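Local coordinates for protein metal-dependent phosphohydrolase, HDOD domain-containing (Geobacter sulfurreducens, PDB 3HC1) that is of unknown function but binds two iron ions in an HD-domain site and may act as a metal-dependent phosphohydrolase, at residues A[143-148]-A[231-236]; A[149-154]-A[204-209]; A[157-162]-A[194-199]. One frame throughout, in Å; residues are numbered along the deposited sequence.

Interaction 1. Residues A[143-148]-A[231-236]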
ATOM      1  N   VAL A 143      -3.428  11.519  -1.346  1.00 22.38           N
ATOM      2  CA  VAL A 143      -2.424  10.986  -0.431  1.00 19.55           C
ATOM      3  C   VAL A 143      -3.019   9.903   0.505  1.00 18.48           C
ATOM      4  O   VAL A 143      -2.330   8.964   0.860  1.00 20.03           O
ATOM      5  CB  VAL A 143      -1.600  12.107   0.300  1.00 21.35           C
ATOM      6  CG1 VAL A 143      -0.558  11.483   1.248  1.00 18.71           C
ATOM      7  CG2 VAL A 143      -0.856  12.978  -0.743  1.00 24.68           C
ATOM      8  N   ASN A 144      -4.298  10.028   0.882  1.00 18.85           N
ATOM      9  CA  ASN A 144      -4.990   9.032   1.725  1.00 20.58           C
ATOM     10  C   ASN A 144      -5.073   7.666   1.020  1.00 15.99           C
ATOM     11  O   ASN A 144      -4.930   6.621   1.660  1.00 18.35           O
ATOM     12  CB  ASN A 144      -6.422   9.443   2.043  1.00 22.28           C
ATOM     13  CG  ASN A 144      -6.510  10.687   2.880  1.00 29.10           C
ATOM     14  OD1 ASN A 144      -5.716  11.598   2.744  1.00 38.87           O
ATOM     15  ND2 ASN A 144      -7.500  10.736   3.717  1.00 29.18           N
ATOM     16  N   VAL A 145      -5.211   7.712  -0.292  1.00 14.72           N
ATOM     17  CA  VAL A 145      -5.235   6.485  -1.091  1.00 19.79           C
ATOM     18  C   VAL A 145      -3.829   5.921  -1.178  1.00 17.02           C
ATOM     19  O   VAL A 145      -3.630   4.710  -1.159  1.00 14.65           O
ATOM     20  CB  VAL A 145      -5.783   6.729  -2.515  1.00 19.89           C
ATOM     21  CG1 VAL A 145      -5.934   5.436  -3.279  1.00 21.15           C
ATOM     22  CG2 VAL A 145      -7.124   7.441  -2.470  1.00 18.13           C
ATOM     23  N   TYR A 146      -2.853   6.789  -1.377  1.00 16.82           N
ATOM     24  CA  TYR A 146      -1.467   6.372  -1.394  1.00 16.36           C
ATOM     25  C   TYR A 146      -1.094   5.604  -0.090  1.00 19.34           C
ATOM     26  O   TYR A 146      -0.509   4.520  -0.139  1.00 17.16           O
ATOM     27  CB  TYR A 146      -0.529   7.564  -1.570  1.00 18.59           C
ATOM     28  CG  TYR A 146       0.944   7.183  -1.603  1.00 18.80           C
ATOM     29  CD1 TYR A 146       1.681   7.127  -0.437  1.00 14.43           C
ATOM     30  CD2 TYR A 146       1.593   6.906  -2.792  1.00 20.51           C
ATOM     31  CE1 TYR A 146       2.998   6.788  -0.429  1.00 17.03           C
ATOM     32  CE2 TYR A 146       2.980   6.569  -2.789  1.00 11.73           C
ATOM     33  CZ  TYR A 146       3.649   6.496  -1.607  1.00 15.14           C
ATOM     34  OH  TYR A 146       4.982   6.191  -1.566  1.00 17.29           O
ATOM     35  N   VAL A 147      -1.413   6.198   1.047  1.00 17.91           N
ATOM     36  CA  VAL A 147      -1.053   5.637   2.346  1.00 17.70           C
ATOM     37  C   VAL A 147      -1.793   4.283   2.549  1.00 14.69           C
ATOM     38  O   VAL A 147      -1.144   3.328   2.916  1.00 17.28           O
ATOM     39  CB  VAL A 147      -1.335   6.631   3.500  1.00 16.74           C
ATOM     40  CG1 VAL A 147      -1.355   5.927   4.853  1.00 19.60           C
ATOM     41  CG2 VAL A 147      -0.293   7.777   3.502  1.00 19.93           C
ATOM     42  N   ALA A 148      -3.102   4.195   2.235  1.00 14.59           N
ATOM     43  CA  ALA A 148      -3.860   2.920   2.309  1.00 14.47           C
ATOM     44  C   ALA A 148      -3.187   1.843   1.453  1.00 15.58           C
ATOM     45  O   ALA A 148      -3.064   0.689   1.878  1.00 15.05           O
ATOM     46  CB  ALA A 148      -5.326   3.088   1.944  1.00 17.41           C
ATOM     47  N   VAL A 231     -10.753   1.848  -0.800  1.00 16.19           N
ATOM     48  CA  VAL A 231     -10.591   0.419  -0.825  1.00 18.14           C
ATOM     49  C   VAL A 231     -10.660  -0.060  -2.281  1.00 20.70           C
ATOM     50  O   VAL A 231      -9.832  -0.862  -2.719  1.00 17.67           O
ATOM     51  CB  VAL A 231     -11.685  -0.363  -0.051  1.00 17.12           C
ATOM     52  CG1 VAL A 231     -11.244  -1.858   0.005  1.00 11.38           C
ATOM     53  CG2 VAL A 231     -11.920   0.199   1.350  1.00 20.50           C
ATOM     54  N   ALA A 232     -11.652   0.451  -3.022  1.00 16.49           N
ATOM     55  CA  ALA A 232     -11.832   0.090  -4.409  1.00 16.52           C
ATOM     56  C   ALA A 232     -10.562   0.409  -5.221  1.00 14.73           C
ATOM     57  O   ALA A 232     -10.119  -0.431  -6.022  1.00 15.53           O
ATOM     58  CB  ALA A 232     -13.077   0.787  -4.973  1.00 14.81           C
HETATM   59  N   MSE A 233      -9.953   1.584  -4.953  1.00 16.81           N
HETATM   60  CA  MSE A 233      -8.728   2.017  -5.624  1.00 16.65           C
HETATM   61  C   MSE A 233      -7.547   1.103  -5.358  1.00 15.64           C
HETATM   62  O   MSE A 233      -6.781   0.726  -6.282  1.00 16.61           O
HETATM   63  CB  MSE A 233      -8.407   3.526  -5.289  1.00 13.39           C
HETATM   64  CG  MSE A 233      -9.384   4.424  -6.111  1.00 19.93           C
HETATM   65 SE   MSE A 233      -9.325   6.188  -5.395  0.75 12.72          SE
HETATM   66  CE  MSE A 233     -11.079   6.626  -6.124  1.00 16.83           C
ATOM     67  N   VAL A 234      -7.396   0.744  -4.098  1.00 16.11           N
ATOM     68  CA  VAL A 234      -6.258  -0.107  -3.675  1.00 14.47           C
ATOM     69  C   VAL A 234      -6.512  -1.537  -4.127  1.00 15.33           C
ATOM     70  O   VAL A 234      -5.554  -2.222  -4.556  1.00 13.87           O
ATOM     71  CB  VAL A 234      -6.035  -0.007  -2.150  1.00 13.67           C
ATOM     72  CG1 VAL A 234      -5.039  -1.144  -1.580  1.00 11.98           C
ATOM     73  CG2 VAL A 234      -5.600   1.444  -1.745  1.00 14.85           C
ATOM     74  N   ALA A 235      -7.758  -2.024  -4.045  1.00 15.07           N
ATOM     75  CA  ALA A 235      -8.025  -3.397  -4.543  1.00 15.98           C
ATOM     76  C   ALA A 235      -7.703  -3.483  -6.008  1.00 15.86           C
ATOM     77  O   ALA A 235      -7.085  -4.470  -6.429  1.00 16.33           O
ATOM     78  CB  ALA A 235      -9.486  -3.887  -4.330  1.00 13.66           C
ATOM     79  N   PHE A 236      -8.135  -2.480  -6.803  1.00 17.38           N
ATOM     80  CA  PHE A 236      -7.786  -2.470  -8.234  1.00 16.05           C
ATOM     81  C   PHE A 236      -6.277  -2.438  -8.440  1.00 16.93           C
ATOM     82  O   PHE A 236      -5.708  -3.249  -9.207  1.00 16.83           O
ATOM     83  CB  PHE A 236      -8.471  -1.339  -9.033  1.00 11.00           C
ATOM     84  CG  PHE A 236      -8.071  -1.303 -10.456  1.00 11.24           C
ATOM     85  CD1 PHE A 236      -6.914  -0.676 -10.838  1.00 17.01           C
ATOM     86  CD2 PHE A 236      -8.800  -2.011 -11.404  1.00 21.24           C
ATOM     87  CE1 PHE A 236      -6.497  -0.696 -12.125  1.00 18.52           C
ATOM     88  CE2 PHE A 236      -8.387  -2.032 -12.705  1.00 19.31           C
ATOM     89  CZ  PHE A 236      -7.244  -1.382 -13.068  1.00 14.89           C
TER
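The backbone bond from A235 N to V231 O, 2.7 Å long, closes the helical turn that presents M233 and V234 to V145 and A148. No hydrogen bond crosses between 143-148 and 231-236. The contact is made by carbon and selenium alone, apart from one carbonyl oxygen.

V145 meets M233, a selenomethionine, with both of its methyl groups. V145 CG1 lies 3.7 Å from M233 CB. V145 CG2 lies 3.9 Å from M233 SE. The two side chains cross at about a right angle. V145 CG1 stands anti to the backbone N (chi1 -174°), which sets it against the root of M233 and leaves CG2 for the selenium. Beyond CG the M233 chain is extended, and the side chain also touches T137 and I270.

These two helices belong to the all-helical HD domain, and each leads to iron ligands. Helix 142-150 runs into H152 and D153, and helix 229-243 carries D238. The axes of the two short segments approach to 9.4 Å, with a signed crossing angle of -50°.

V234 fills the other half of the contact with a single methyl. Its CG2 is 4.0 Å from A148 CB. The same methyl rests against the backbone, 3.9 Å from V145 O. The CA atoms of A148 and V234 are 7.1 Å apart, and the small A148 is consistent with this close approach. V234 also touches H152, a ligand of one iron, and lies near H217, a ligand of the other. On the far side of 143-148, Y146 OH is hydrogen-bonded to T100 OG1 in helix 82-108.

Interaction 2. Residues A[149-154]-A[204-209]. With FE (Fe (III) ion), chain C; FE (Fe (III) ion), chain B.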
ATOM      1  N   GLY A 149      -2.725   2.247   0.270  1.00 16.79           N
ATOM      2  CA  GLY A 149      -2.057   1.343  -0.682  1.00 17.63           C
ATOM      3  C   GLY A 149      -0.746   0.783  -0.187  1.00 13.35           C
ATOM      4  O   GLY A 149      -0.488  -0.431  -0.227  1.00 14.72           O
ATOM      5  N   LEU A 150       0.101   1.680   0.311  1.00 15.82           N
ATOM      6  CA  LEU A 150       1.410   1.260   0.817  1.00 14.75           C
ATOM      7  C   LEU A 150       1.271   0.326   2.020  1.00 15.34           C
ATOM      8  O   LEU A 150       2.163  -0.496   2.255  1.00 17.64           O
ATOM      9  CB  LEU A 150       2.243   2.488   1.194  1.00 13.86           C
ATOM     10  CG  LEU A 150       3.746   2.302   1.407  1.00 22.69           C
ATOM     11  CD1 LEU A 150       4.428   1.494   0.341  1.00 14.30           C
ATOM     12  CD2 LEU A 150       4.405   3.694   1.501  1.00 26.20           C
ATOM     13  N   LEU A 151       0.156   0.428   2.779  1.00 13.66           N
ATOM     14  CA  LEU A 151      -0.031  -0.388   3.960  1.00 14.28           C
ATOM     15  C   LEU A 151      -0.873  -1.639   3.710  1.00 13.19           C
ATOM     16  O   LEU A 151      -1.116  -2.410   4.646  1.00 14.88           O
ATOM     17  CB  LEU A 151      -0.725   0.411   5.081  1.00 13.17           C
ATOM     18  CG  LEU A 151       0.121   1.584   5.624  1.00 17.17           C
ATOM     19  CD1 LEU A 151      -0.724   2.435   6.542  1.00 16.62           C
ATOM     20  CD2 LEU A 151       1.319   0.964   6.360  1.00 22.19           C
ATOM     21  N   HIS A 152      -1.387  -1.811   2.487  1.00 14.56           N
ATOM     22  CA  HIS A 152      -2.405  -2.855   2.231  1.00 14.10           C
ATOM     23  C   HIS A 152      -2.013  -4.304   2.626  1.00 16.05           C
ATOM     24  O   HIS A 152      -2.816  -5.068   3.152  1.00 11.30           O
ATOM     25  CB  HIS A 152      -2.975  -2.786   0.812  1.00 14.50           C
ATOM     26  CG  HIS A 152      -2.134  -3.497  -0.223  1.00 12.55           C
ATOM     27  ND1 HIS A 152      -0.947  -2.974  -0.679  1.00 17.43           N
ATOM     28  CD2 HIS A 152      -2.304  -4.670  -0.884  1.00 19.73           C
ATOM     29  CE1 HIS A 152      -0.394  -3.814  -1.535  1.00 20.56           C
ATOM     30  NE2 HIS A 152      -1.207  -4.836  -1.698  1.00 12.57           N
ATOM     31  N   ASP A 153      -0.757  -4.642   2.343  1.00 13.82           N
ATOM     32  CA  ASP A 153      -0.179  -5.913   2.649  1.00 15.61           C
ATOM     33  C   ASP A 153       0.692  -5.931   3.899  1.00 17.85           C
ATOM     34  O   ASP A 153       1.553  -6.824   4.054  1.00 17.32           O
ATOM     35  CB  ASP A 153       0.619  -6.393   1.430  1.00 15.45           C
ATOM     36  CG  ASP A 153      -0.271  -7.105   0.410  1.00 18.89           C
ATOM     37  OD1 ASP A 153      -1.407  -7.474   0.793  1.00 16.46           O
ATOM     38  OD2 ASP A 153       0.149  -7.261  -0.756  1.00 16.43           O
ATOM     39  N   VAL A 154       0.465  -4.983   4.817  1.00 16.66           N
ATOM     40  CA  VAL A 154       1.269  -4.954   6.053  1.00 18.72           C
ATOM     41  C   VAL A 154       1.139  -6.289   6.834  1.00 17.60           C
ATOM     42  O   VAL A 154       2.056  -6.705   7.511  1.00 15.76           O
ATOM     43  CB  VAL A 154       0.913  -3.715   6.922  1.00 19.83           C
ATOM     44  CG1 VAL A 154      -0.507  -3.853   7.531  1.00 18.52           C
ATOM     45  CG2 VAL A 154       1.904  -3.512   7.966  1.00 25.93           C
ATOM     46  N   TRP A 204      -2.233  -0.545  16.057  1.00 18.40           N
ATOM     47  CA  TRP A 204      -1.495   0.680  15.877  1.00 14.45           C
ATOM     48  C   TRP A 204      -2.325   1.951  15.923  1.00 14.22           C
ATOM     49  O   TRP A 204      -1.793   3.019  15.698  1.00 19.24           O
ATOM     50  CB  TRP A 204      -0.746   0.691  14.532  1.00 17.06           C
ATOM     51  CG  TRP A 204       0.385  -0.285  14.430  1.00 20.21           C
ATOM     52  CD1 TRP A 204       1.028  -0.924  15.444  1.00 24.21           C
ATOM     53  CD2 TRP A 204       1.017  -0.699  13.218  1.00 17.49           C
ATOM     54  NE1 TRP A 204       2.027  -1.734  14.928  1.00 26.34           N
ATOM     55  CE2 TRP A 204       2.032  -1.624  13.568  1.00 22.47           C
ATOM     56  CE3 TRP A 204       0.804  -0.415  11.867  1.00 26.35           C
ATOM     57  CZ2 TRP A 204       2.857  -2.214  12.616  1.00 32.97           C
ATOM     58  CZ3 TRP A 204       1.628  -1.026  10.911  1.00 33.41           C
ATOM     59  CH2 TRP A 204       2.626  -1.918  11.293  1.00 29.17           C
ATOM     60  N   SER A 205      -3.617   1.812  16.103  1.00 16.63           N
ATOM     61  CA  SER A 205      -4.575   2.920  16.127  1.00 21.60           C
ATOM     62  C   SER A 205      -4.720   3.660  14.825  1.00 18.29           C
ATOM     63  O   SER A 205      -5.053   4.839  14.832  1.00 13.79           O
ATOM     64  CB  SER A 205      -4.264   3.871  17.265  1.00 22.88           C
ATOM     65  OG  SER A 205      -4.358   3.120  18.455  1.00 28.58           O
ATOM     66  N   LEU A 206      -4.511   2.974  13.713  1.00 16.17           N
ATOM     67  CA  LEU A 206      -4.747   3.603  12.418  1.00 19.18           C
ATOM     68  C   LEU A 206      -6.259   3.751  12.145  1.00 17.60           C
ATOM     69  O   LEU A 206      -7.039   2.935  12.580  1.00 14.93           O
ATOM     70  CB  LEU A 206      -4.095   2.830  11.305  1.00 17.32           C
ATOM     71  CG  LEU A 206      -2.596   2.613  11.414  1.00 22.75           C
ATOM     72  CD1 LEU A 206      -2.185   1.706  10.213  1.00 14.18           C
ATOM     73  CD2 LEU A 206      -1.924   3.926  11.385  1.00 17.28           C
ATOM     74  N   ASN A 207      -6.643   4.811  11.447  1.00 19.32           N
ATOM     75  CA  ASN A 207      -8.056   5.043  11.120  1.00 20.67           C
ATOM     76  C   ASN A 207      -8.656   3.850  10.395  1.00 15.71           C
ATOM     77  O   ASN A 207      -7.988   3.194   9.627  1.00 13.85           O
ATOM     78  CB  ASN A 207      -8.237   6.253  10.241  1.00 21.09           C
ATOM     79  CG  ASN A 207      -7.923   7.567  10.944  1.00 31.76           C
ATOM     80  OD1 ASN A 207      -7.985   7.688  12.182  1.00 28.70           O
ATOM     81  ND2 ASN A 207      -7.620   8.572  10.142  1.00 40.24           N
ATOM     82  N   GLU A 208      -9.945   3.637  10.603  1.00 15.52           N
ATOM     83  CA  GLU A 208     -10.616   2.500   9.982  1.00 14.05           C
ATOM     84  C   GLU A 208     -10.671   2.559   8.482  1.00 13.50           C
ATOM     85  O   GLU A 208     -10.848   1.507   7.874  1.00 13.81           O
ATOM     86  CB  GLU A 208     -12.000   2.252  10.635  1.00 12.73           C
ATOM     87  CG  GLU A 208     -11.805   1.696  12.025  1.00 12.22           C
ATOM     88  CD  GLU A 208     -13.045   1.321  12.791  1.00 21.01           C
ATOM     89  OE1 GLU A 208     -14.154   1.927  12.594  1.00 12.74           O
ATOM     90  OE2 GLU A 208     -12.863   0.423  13.654  1.00 17.16           O
ATOM     91  N   PHE A 209     -10.500   3.727   7.844  1.00 10.90           N
ATOM     92  CA  PHE A 209     -10.481   3.714   6.371  1.00 15.31           C
ATOM     93  C   PHE A 209      -9.277   2.901   5.888  1.00 16.41           C
ATOM     94  O   PHE A 209      -9.359   2.225   4.876  1.00 18.57           O
ATOM     95  CB  PHE A 209     -10.565   5.101   5.713  1.00 14.57           C
ATOM     96  CG  PHE A 209      -9.269   5.816   5.558  1.00 21.60           C
ATOM     97  CD1 PHE A 209      -8.465   5.573   4.448  1.00 20.39           C
ATOM     98  CD2 PHE A 209      -8.864   6.779   6.489  1.00 23.38           C
ATOM     99  CE1 PHE A 209      -7.282   6.279   4.252  1.00 24.31           C
ATOM    100  CE2 PHE A 209      -7.620   7.475   6.326  1.00 20.32           C
ATOM    101  CZ  PHE A 209      -6.842   7.218   5.208  1.00 24.20           C
TER
HETATM  102 FE    FE C 306      -1.059  -7.025  -2.488  1.00 19.20          FE
HETATM  103 FE    FE B 305      -2.865  -8.685  -0.259  1.00 14.71          FE
HETATM  104  O   HOH W   1      -2.834  -7.637  -1.832  1.00 15.87           O
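The HD pair of the di-iron site, H152 and D153, sits in a turn whose outer side packs on the link between helices 193-203 and 208-216. L151 and L206 reach toward each other tip to tip, with L151 CD1 4.0 Å from L206 CD1. V154 and W204 run alongside in opposite senses, V154 CG2 lying 3.8 Å from W204 CH2. V154 CG2 is anti to the backbone N, which sends it toward the indole. The W204 indole nitrogen is bonded elsewhere, to P27. S205 ends helix 193-203 in a Schellman motif.

L151 to V154 form a type I turn. L151 and V154 point at the link, while H152 and D153 bind iron. H152 ND1 donates to G149 O at 2.6 Å, in the carbonyl plane and close to the ring plane. This fixes the rotation of the imidazole. G149 O also accepts from H152 N. H152 NE2 then binds the chain C iron at 2.3 Å. D153 CB lies over the centre of one face of the H152 ring. D153 bridges the metals: OD2 is 2.1 Å from the chain C iron, and OD1 is 2.2 Å from the chain B iron. Water 1 bridges them too. H122, D238 and E249 complete the first site, and H193, H217, H218 and E249 the second. This is the H...HD...D arrangement of the HD-domain superfamily.

Interaction 3. Residues A[157-162]-A[194-199]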
ATOM      1  N   VAL A 157       3.806  -8.647   5.621  1.00 19.01           N
ATOM      2  CA  VAL A 157       5.033  -8.236   6.229  1.00 18.51           C
ATOM      3  C   VAL A 157       5.131  -8.857   7.599  1.00 20.05           C
ATOM      4  O   VAL A 157       6.145  -9.428   7.963  1.00 17.42           O
ATOM      5  CB  VAL A 157       5.191  -6.689   6.327  1.00 18.53           C
ATOM      6  CG1 VAL A 157       6.432  -6.340   7.155  1.00 17.74           C
ATOM      7  CG2 VAL A 157       5.333  -6.120   4.930  1.00 16.55           C
ATOM      8  N   PHE A 158       4.045  -8.793   8.349  1.00 20.05           N
ATOM      9  CA  PHE A 158       4.028  -9.409   9.659  1.00 18.25           C
ATOM     10  C   PHE A 158       4.262 -10.899   9.627  1.00 17.56           C
ATOM     11  O   PHE A 158       5.064 -11.403  10.393  1.00 17.55           O
ATOM     12  CB  PHE A 158       2.691  -9.145  10.359  1.00 23.17           C
ATOM     13  CG  PHE A 158       2.575  -9.849  11.659  1.00 23.00           C
ATOM     14  CD1 PHE A 158       3.149  -9.301  12.783  1.00 30.01           C
ATOM     15  CD2 PHE A 158       1.956 -11.089  11.749  1.00 21.76           C
ATOM     16  CE1 PHE A 158       3.063  -9.959  13.990  1.00 31.31           C
ATOM     17  CE2 PHE A 158       1.883 -11.733  12.954  1.00 23.73           C
ATOM     18  CZ  PHE A 158       2.443 -11.170  14.060  1.00 26.45           C
ATOM     19  N   ILE A 159       3.513 -11.626   8.790  1.00 15.50           N
ATOM     20  CA  ILE A 159       3.629 -13.065   8.774  1.00 16.57           C
ATOM     21  C   ILE A 159       5.054 -13.463   8.310  1.00 17.60           C
ATOM     22  O   ILE A 159       5.637 -14.415   8.858  1.00 18.77           O
ATOM     23  CB  ILE A 159       2.580 -13.713   7.870  1.00 17.42           C
ATOM     24  CG1 ILE A 159       1.161 -13.379   8.369  1.00 19.20           C
ATOM     25  CG2 ILE A 159       2.753 -15.222   7.747  1.00 21.59           C
ATOM     26  CD1 ILE A 159       0.112 -13.855   7.412  1.00 18.87           C
ATOM     27  N   ASN A 160       5.554 -12.751   7.288  1.00 13.89           N
ATOM     28  CA  ASN A 160       6.872 -13.036   6.663  1.00 14.42           C
ATOM     29  C   ASN A 160       8.002 -12.883   7.683  1.00 14.77           C
ATOM     30  O   ASN A 160       8.874 -13.739   7.782  1.00 15.89           O
ATOM     31  CB  ASN A 160       7.119 -12.137   5.438  1.00 13.64           C
ATOM     32  CG  ASN A 160       8.407 -12.513   4.677  1.00 15.69           C
ATOM     33  OD1 ASN A 160       8.712 -13.706   4.454  1.00 17.18           O
ATOM     34  ND2 ASN A 160       9.154 -11.513   4.285  1.00 13.35           N
ATOM     35  N   PHE A 161       7.956 -11.813   8.464  1.00 16.44           N
ATOM     36  CA  PHE A 161       9.059 -11.471   9.372  1.00 16.93           C
ATOM     37  C   PHE A 161       8.868 -12.109  10.754  1.00 19.81           C
ATOM     38  O   PHE A 161       9.847 -12.385  11.454  1.00 21.54           O
ATOM     39  CB  PHE A 161       9.210  -9.964   9.555  1.00 16.56           C
ATOM     40  CG  PHE A 161       9.848  -9.225   8.404  1.00 16.83           C
ATOM     41  CD1 PHE A 161      10.602  -9.882   7.410  1.00 15.84           C
ATOM     42  CD2 PHE A 161       9.743  -7.831   8.362  1.00 17.75           C
ATOM     43  CE1 PHE A 161      11.200  -9.183   6.416  1.00 18.20           C
ATOM     44  CE2 PHE A 161      10.361  -7.111   7.345  1.00 17.61           C
ATOM     45  CZ  PHE A 161      11.090  -7.796   6.374  1.00 19.86           C
ATOM     46  N   PHE A 162       7.609 -12.318  11.156  1.00 22.40           N
ATOM     47  CA  PHE A 162       7.327 -12.671  12.542  1.00 21.28           C
ATOM     48  C   PHE A 162       6.795 -14.047  12.745  1.00 19.55           C
ATOM     49  O   PHE A 162       6.833 -14.535  13.861  1.00 23.85           O
ATOM     50  CB  PHE A 162       6.431 -11.622  13.201  1.00 20.77           C
ATOM     51  CG  PHE A 162       7.099 -10.308  13.333  1.00 19.90           C
ATOM     52  CD1 PHE A 162       7.849 -10.016  14.468  1.00 26.12           C
ATOM     53  CD2 PHE A 162       7.069  -9.408  12.304  1.00 16.94           C
ATOM     54  CE1 PHE A 162       8.513  -8.806  14.582  1.00 28.14           C
ATOM     55  CE2 PHE A 162       7.742  -8.188  12.397  1.00 18.00           C
ATOM     56  CZ  PHE A 162       8.463  -7.890  13.549  1.00 22.58           C
ATOM     57  N   CYS A 194      -5.096 -10.301   5.285  1.00 13.08           N
ATOM     58  CA  CYS A 194      -6.176  -9.305   5.392  1.00 15.50           C
ATOM     59  C   CYS A 194      -6.596  -9.123   6.832  1.00 16.39           C
ATOM     60  O   CYS A 194      -6.587  -8.028   7.361  1.00 16.38           O
ATOM     61  CB  CYS A 194      -7.374  -9.679   4.565  1.00 18.01           C
ATOM     62  SG  CYS A 194      -7.046  -9.774   2.788  1.00 20.34           S
ATOM     63  N   GLU A 195      -6.910 -10.208   7.507  1.00 15.55           N
ATOM     64  CA  GLU A 195      -7.324 -10.136   8.902  1.00 15.90           C
ATOM     65  C   GLU A 195      -6.215  -9.838   9.887  1.00 17.85           C
ATOM     66  O   GLU A 195      -6.390  -9.046  10.834  1.00 12.97           O
ATOM     67  CB  GLU A 195      -8.005 -11.459   9.257  1.00 15.73           C
ATOM     68  CG  GLU A 195      -9.268 -11.650   8.462  1.00 20.24           C
ATOM     69  CD  GLU A 195      -9.064 -12.394   7.148  1.00 22.79           C
ATOM     70  OE1 GLU A 195      -7.932 -12.658   6.713  1.00 19.03           O
ATOM     71  OE2 GLU A 195     -10.075 -12.707   6.559  1.00 26.17           O
ATOM     72  N   VAL A 196      -5.051 -10.468   9.667  1.00 13.74           N
ATOM     73  CA  VAL A 196      -3.890 -10.151  10.447  1.00 12.52           C
ATOM     74  C   VAL A 196      -3.518  -8.699  10.268  1.00 14.35           C
ATOM     75  O   VAL A 196      -3.195  -8.051  11.250  1.00 17.00           O
ATOM     76  CB  VAL A 196      -2.665 -11.069  10.087  1.00 11.93           C
ATOM     77  CG1 VAL A 196      -1.348 -10.692  10.831  1.00 14.85           C
ATOM     78  CG2 VAL A 196      -3.035 -12.508  10.462  1.00 10.55           C
ATOM     79  N   GLY A 197      -3.531  -8.199   9.028  1.00 12.91           N
ATOM     80  CA  GLY A 197      -3.141  -6.785   8.780  1.00 14.25           C
ATOM     81  C   GLY A 197      -4.124  -5.846   9.457  1.00 13.54           C
ATOM     82  O   GLY A 197      -3.753  -4.769   9.975  1.00 17.32           O
ATOM     83  N   PHE A 198      -5.381  -6.240   9.425  1.00 13.49           N
ATOM     84  CA  PHE A 198      -6.456  -5.428  10.107  1.00 16.98           C
ATOM     85  C   PHE A 198      -6.189  -5.353  11.616  1.00 17.57           C
ATOM     86  O   PHE A 198      -6.158  -4.259  12.205  1.00 16.49           O
ATOM     87  CB  PHE A 198      -7.816  -6.055   9.806  1.00 16.67           C
ATOM     88  CG  PHE A 198      -8.965  -5.368  10.452  1.00 14.30           C
ATOM     89  CD1 PHE A 198      -9.619  -4.308   9.790  1.00 11.69           C
ATOM     90  CD2 PHE A 198      -9.406  -5.777  11.711  1.00 17.97           C
ATOM     91  CE1 PHE A 198     -10.734  -3.721  10.374  1.00 11.54           C
ATOM     92  CE2 PHE A 198     -10.493  -5.149  12.339  1.00 19.23           C
ATOM     93  CZ  PHE A 198     -11.136  -4.112  11.660  1.00 11.55           C
ATOM     94  N   ALA A 199      -5.948  -6.518  12.220  1.00 15.85           N
ATOM     95  CA  ALA A 199      -5.675  -6.623  13.662  1.00 16.44           C
ATOM     96  C   ALA A 199      -4.461  -5.780  14.014  1.00 17.06           C
ATOM     97  O   ALA A 199      -4.426  -5.159  15.043  1.00 15.70           O
ATOM     98  CB  ALA A 199      -5.387  -8.072  14.063  1.00 14.32           C
TER
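F158 CG and V196 CG1 both stand anti to their own backbone N (chi1 175° and 176°), and this sends the phenyl ring and the methyl to the same place between the helices. The two side chains lie roughly perpendicular. V196 CG1 comes in obliquely, centred on F158 CD2 at 3.5 Å. The neighbouring ring atoms, F158 CG and F158 CE2, are about equally far behind, at 4.1 and 4.0 Å from the same V196 CG1.

I159 adds a looser touch from the next position on helix 154-162. Its CB does not start out toward the other helix, but a chi1 of -61° carries I159 CG1 to 4.4 Å from V196 CG1. V196 thus receives both partners on one methyl group. The contact is wholly apolar, with no polar bond from one segment to the other.

The closest CA atoms are those of F158 and G197, 7.7 Å apart, and G197 has no side chain. Within the same helix as F158, F162 CB lies 3.8 Å above one face of the F158 ring, offset toward the rim. F158 O lies at the edge of the F162 ring, in its plane.

The F158 ring also touches M20 in helix 9-21, and V23 and P27 after it. Farther round helix 193-203, E195 forms a salt bridge with R12.

I159 is also near H193, a ligand of the second iron. Helix 154-162 starts right after D153, and helix 193-203 starts at H193. The contact thus joins the helix after the HD pair to the helix that starts at H193, within the all-helical HD-domain fold.

Interactions 1 and 2 share helix 142-150 and touch each other: N144 O packs on F209 CE1 at 3.5 Å. Interaction 3 touches interaction 2 through V154 and G197 but stays about 9 Å, nearest atoms, from interaction 1. Along the chain, 157-162/194-199 is nested inside the loop closed by 149-154/204-209, which is nested inside that of 143-148/231-236. All three are buried contacts, although W204 in interaction 2 is partly exposed and interaction 3 lies farther from the chain centre. Each is apolar across its segments. Interaction 2 differs by holding iron ligands on the other side of its turn.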